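Local coordinates for protein heat-inducible transcription repressor HrcA (Thermotoga maritima, PDB 1STZ) that probably represses class I heat shock genes, the grpE-dnaK-dnaJ and groELS operons, by binding DNA and preventing their heat-shock induction, at residues 251-254 against 255-259; 261-264 against 265-268. All blocks are in the same frame, centred on the assembly; numbering follows the deposited sequence.

Contact 1 (251-254 against 255-259); sequences RNLL and EEVKD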
loop_
_atom_site.group_PDB
_atom_site.type_symbol
_atom_site.label_atom_id
_atom_site.label_comp_id
_atom_site.label_asym_id
_atom_site.label_seq_id
_atom_site.Cartn_x
_atom_site.Cartn_y
_atom_site.Cartn_z
ATOM N N ARG A 251 -6.655 20.197 23.185
ATOM C CA ARG A 251 -7.997 20.481 23.690
ATOM C C ARG A 251 -8.586 21.677 22.939
ATOM O O ARG A 251 -9.733 21.643 22.537
ATOM C CB ARG A 251 -7.980 20.796 25.172
ATOM C CG ARG A 251 -7.718 19.622 26.069
ATOM C CD ARG A 251 -7.462 20.027 27.499
ATOM N NE ARG A 251 -7.467 18.883 28.390
ATOM C CZ ARG A 251 -6.953 18.881 29.610
ATOM N NH1 ARG A 251 -6.414 19.969 30.135
ATOM N NH2 ARG A 251 -7.010 17.780 30.340
ATOM N N ASN A 252 -7.789 22.720 22.727
ATOM C CA ASN A 252 -8.280 23.913 22.015
ATOM C C ASN A 252 -8.731 23.560 20.611
ATOM O O ASN A 252 -9.750 24.037 20.157
ATOM C CB ASN A 252 -7.234 25.027 21.953
ATOM C CG ASN A 252 -7.007 25.690 23.300
ATOM O OD1 ASN A 252 -7.861 25.642 24.174
ATOM N ND2 ASN A 252 -5.842 26.319 23.464
ATOM N N LEU A 253 -7.983 22.711 19.933
ATOM C CA LEU A 253 -8.321 22.334 18.576
ATOM C C LEU A 253 -9.647 21.574 18.550
ATOM O O LEU A 253 -10.530 21.886 17.748
ATOM C CB LEU A 253 -7.232 21.466 17.986
ATOM C CG LEU A 253 -6.946 21.421 16.480
ATOM C CD1 LEU A 253 -7.001 20.039 16.001
ATOM C CD2 LEU A 253 -7.806 22.327 15.631
ATOM N N LEU A 254 -9.774 20.588 19.437
ATOM C CA LEU A 254 -10.943 19.721 19.450
ATOM C C LEU A 254 -12.190 20.546 19.747
ATOM O O LEU A 254 -13.228 20.295 19.191
ATOM C CB LEU A 254 -10.786 18.609 20.482
ATOM C CG LEU A 254 -9.704 17.601 20.095
ATOM C CD1 LEU A 254 -9.393 16.648 21.263
ATOM C CD2 LEU A 254 -10.099 16.830 18.839
ATOM N N GLU A 255 -12.053 21.562 20.585
ATOM C CA GLU A 255 -13.135 22.502 20.820
ATOM C C GLU A 255 -13.495 23.381 19.592
ATOM O O GLU A 255 -14.663 23.501 19.250
ATOM C CB GLU A 255 -12.819 23.362 22.049
ATOM C CG GLU A 255 -14.007 23.590 22.973
ATOM C CD GLU A 255 -14.175 22.520 24.067
ATOM O OE1 GLU A 255 -13.587 22.701 25.180
ATOM O OE2 GLU A 255 -14.921 21.516 23.838
ATOM N N GLU A 256 -12.508 23.965 18.919
ATOM C CA GLU A 256 -12.769 24.988 17.893
ATOM C C GLU A 256 -13.267 24.403 16.580
ATOM O O GLU A 256 -14.006 25.024 15.835
ATOM C CB GLU A 256 -11.512 25.810 17.633
ATOM C CG GLU A 256 -11.074 26.639 18.840
ATOM C CD GLU A 256 -12.163 27.562 19.355
ATOM O OE1 GLU A 256 -12.697 28.350 18.556
ATOM O OE2 GLU A 256 -12.493 27.502 20.561
ATOM N N VAL A 257 -12.819 23.194 16.325
ATOM C CA VAL A 257 -13.185 22.397 15.187
ATOM C C VAL A 257 -14.697 22.065 15.101
ATOM O O VAL A 257 -15.186 21.721 14.022
ATOM C CB VAL A 257 -12.285 21.125 15.263
ATOM C CG1 VAL A 257 -13.024 19.855 15.122
ATOM C CG2 VAL A 257 -11.079 21.282 14.324
ATOM N N LYS A 258 -15.411 22.150 16.226
ATOM C CA LYS A 258 -16.870 21.999 16.250
ATOM C C LYS A 258 -17.615 23.235 15.733
ATOM O O LYS A 258 -18.816 23.169 15.469
ATOM C CB LYS A 258 -17.371 21.721 17.680
ATOM C CG LYS A 258 -16.813 20.447 18.353
ATOM C CD LYS A 258 -17.148 20.441 19.857
ATOM C CE LYS A 258 -16.283 19.451 20.642
ATOM N NZ LYS A 258 -16.523 18.006 20.210
ATOM N N ASP A 259 -16.923 24.373 15.666
ATOM C CA ASP A 259 -17.501 25.628 15.186
ATOM C C ASP A 259 -17.474 25.633 13.648
ATOM O O ASP A 259 -16.445 25.965 13.043
ATOM C CB ASP A 259 -16.708 26.807 15.767
ATOM C CG ASP A 259 -17.374 28.159 15.518
ATOM O OD1 ASP A 259 -17.130 29.090 16.322
ATOM O OD2 ASP A 259 -18.148 28.390 14.557
HETATM O O HOH W 1 -14.371 17.831 18.617
#
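Glu255 N donates to Arg251 O at 3.0 Å, Glu256 N to Asn252 O and Val257 N to Leu253 O, three successive i to i+4 bonds of the last turns of the α-helix 247-256. The Val257 bond meets Leu253 O nearly head-on, with a C=O...N angle of 165°. The helix runs into a type I β turn spanning Glu256 to Asp259, closed by a bond from Asp259 N to Glu256 O.

A water donates to Leu254 O at 2.8 Å and accepts from Lys258 NZ at 2.7 Å. The lysine chain passes this carbonyl, with Lys258 CE 3.5 Å from Leu254 O, and bends at its last torsion (chi4 -64°), which turns the ammonium group to the water. Glu256 CG lies beside its own backbone N, anti to the carbonyl carbon (chi1 -65°), which brings it within 3.2 Å of Asn252 O; the carboxylate forms a salt bridge with Arg281, which also pairs with Asp259. Arg251 points elsewhere, its NE donating to Leu240 O of the second subunit.

The apolar face of the helix end packs on the five-stranded sheet, where Leu253 and Val257 both touch Phe307, Leu253 also meets Tyr134 and Val257 meets Leu136. One turn apart, the two residues touch through methyls, Leu253 CD2 against Val257 CG2 at 3.7 Å.

Contact 2 (261-264 against 265-268); sequences KFLE and SLVG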
loop_
_atom_site.group_PDB
_atom_site.type_symbol
_atom_site.label_atom_id
_atom_site.label_comp_id
_atom_site.label_asym_id
_atom_site.label_seq_id
_atom_site.Cartn_x
_atom_site.Cartn_y
_atom_site.Cartn_z
ATOM N N LYS A 261 -19.017 27.514 11.346
ATOM C CA LYS A 261 -18.831 28.861 10.821
ATOM C C LYS A 261 -17.344 29.236 10.785
ATOM O O LYS A 261 -16.868 29.774 9.804
ATOM C CB LYS A 261 -19.608 29.858 11.681
ATOM C CG LYS A 261 -20.288 30.981 10.914
ATOM C CD LYS A 261 -21.725 30.635 10.501
ATOM C CE LYS A 261 -22.718 31.760 10.849
ATOM N NZ LYS A 261 -22.910 31.974 12.324
ATOM N N PHE A 262 -16.619 28.943 11.861
ATOM C CA PHE A 262 -15.176 29.112 11.888
ATOM C C PHE A 262 -14.463 28.221 10.862
ATOM O O PHE A 262 -13.615 28.700 10.118
ATOM C CB PHE A 262 -14.633 28.869 13.295
ATOM C CG PHE A 262 -13.150 28.837 13.359
ATOM C CD1 PHE A 262 -12.410 29.999 13.138
ATOM C CD2 PHE A 262 -12.484 27.657 13.622
ATOM C CE1 PHE A 262 -11.018 29.970 13.192
ATOM C CE2 PHE A 262 -11.109 27.618 13.659
ATOM C CZ PHE A 262 -10.375 28.778 13.451
ATOM N N LEU A 263 -14.796 26.937 10.794
ATOM C CA LEU A 263 -14.164 26.064 9.796
ATOM C C LEU A 263 -14.382 26.577 8.384
ATOM O O LEU A 263 -13.474 26.517 7.545
ATOM C CB LEU A 263 -14.679 24.623 9.877
ATOM C CG LEU A 263 -14.153 23.724 10.987
ATOM C CD1 LEU A 263 -14.728 22.309 10.781
ATOM C CD2 LEU A 263 -12.627 23.685 11.009
ATOM N N GLU A 264 -15.589 27.068 8.112
ATOM C CA GLU A 264 -15.928 27.565 6.784
ATOM C C GLU A 264 -15.113 28.813 6.429
ATOM O O GLU A 264 -14.776 29.008 5.260
ATOM C CB GLU A 264 -17.441 27.857 6.662
ATOM C CG GLU A 264 -18.269 26.587 6.455
ATOM C CD GLU A 264 -19.782 26.807 6.396
ATOM O OE1 GLU A 264 -20.249 27.960 6.525
ATOM O OE2 GLU A 264 -20.517 25.800 6.218
ATOM N N SER A 265 -14.806 29.643 7.429
ATOM C CA SER A 265 -14.025 30.868 7.232
ATOM C C SER A 265 -12.561 30.579 6.883
ATOM O O SER A 265 -11.892 31.430 6.324
ATOM C CB SER A 265 -14.078 31.757 8.488
ATOM O OG SER A 265 -13.191 31.291 9.508
ATOM N N LEU A 266 -12.077 29.394 7.238
ATOM C CA LEU A 266 -10.717 28.976 6.919
ATOM C C LEU A 266 -10.510 28.718 5.433
ATOM O O LEU A 266 -9.423 28.959 4.885
ATOM C CB LEU A 266 -10.347 27.701 7.690
ATOM C CG LEU A 266 -10.282 27.821 9.209
ATOM C CD1 LEU A 266 -10.044 26.472 9.833
ATOM C CD2 LEU A 266 -9.178 28.775 9.630
ATOM N N VAL A 267 -11.555 28.230 4.780
ATOM C CA VAL A 267 -11.406 27.706 3.441
ATOM C C VAL A 267 -11.486 28.854 2.421
ATOM O O VAL A 267 -12.365 29.707 2.489
ATOM C CB VAL A 267 -12.398 26.502 3.180
ATOM C CG1 VAL A 267 -13.857 26.948 3.210
ATOM C CG2 VAL A 267 -12.052 25.801 1.856
ATOM N N GLY A 268 -10.505 28.902 1.525
ATOM C CA GLY A 268 -10.407 29.922 0.504
ATOM C C GLY A 268 -10.745 29.381 -0.887
ATOM O O GLY A 268 -11.543 28.453 -1.027
HETATM O O HOH W 2 -14.295 31.038 3.583
#
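Phe262, Leu263, Ser265 and Leu266 meet in a local contact across the last turn of the short helix 260-266, which precedes the edge strand 272-275 of the five-stranded sheet. Ser265 N donates to Lys261 O at 3.1 Å. Leu266 N then gives a weak bond to Phe262 O and a sounder one, at 3.2 Å, to Leu263 O, which it approaches from well above the carbonyl plane.

Phe262 O is gripped more firmly by the hydroxyl of Ser265, which donates to it at 2.7 Å, in the carbonyl plane and on a lone pair. With chi1 at 79°, OG sits between the serine's own N and carbonyl carbon and is folded back onto the preceding turn.

Leu266 lays its CG over one face of the Phe262 ring, and its CD2 comes 4.0 Å from Phe262 CZ. The other methyl, CD1, lies 4.0 Å from Leu263 CD2. Ile279 packs against both Phe262 and Leu266. Replacing Leu266 by an alanine would probably strip the leucine's share of the cover from that ring face and open a gap beside the Leu263 methyl.

One water donates to both Glu264 O, at 2.7 Å, and Val267 O, bridging the helix end to the outgoing chain. The mix of i to i+4 and i to i+3 backbone bonds is typical of the last turn of an α-helix.

Contacts 1 and 2 follow each other along the chain without overlap, their centres 13 Å apart, one on helix 247-256 and the other on helix 260-266. The turn that ends contact 1 starts the second helix: Asp259 is its N-cap, taking a hydrogen bond from Phe262 N. The two also pack directly, Leu263 CD1 lying 3.3 Å from Val257 O. Both belong to the C-terminal region of HrcA and reach strand 299-309 of the five-stranded sheet, contact 1 at Phe307 and contact 2 at Tyr305. Only contact 1 touches the second subunit, which places helix 247-256 at a subunit interface, while contact 2 stays within its own chain.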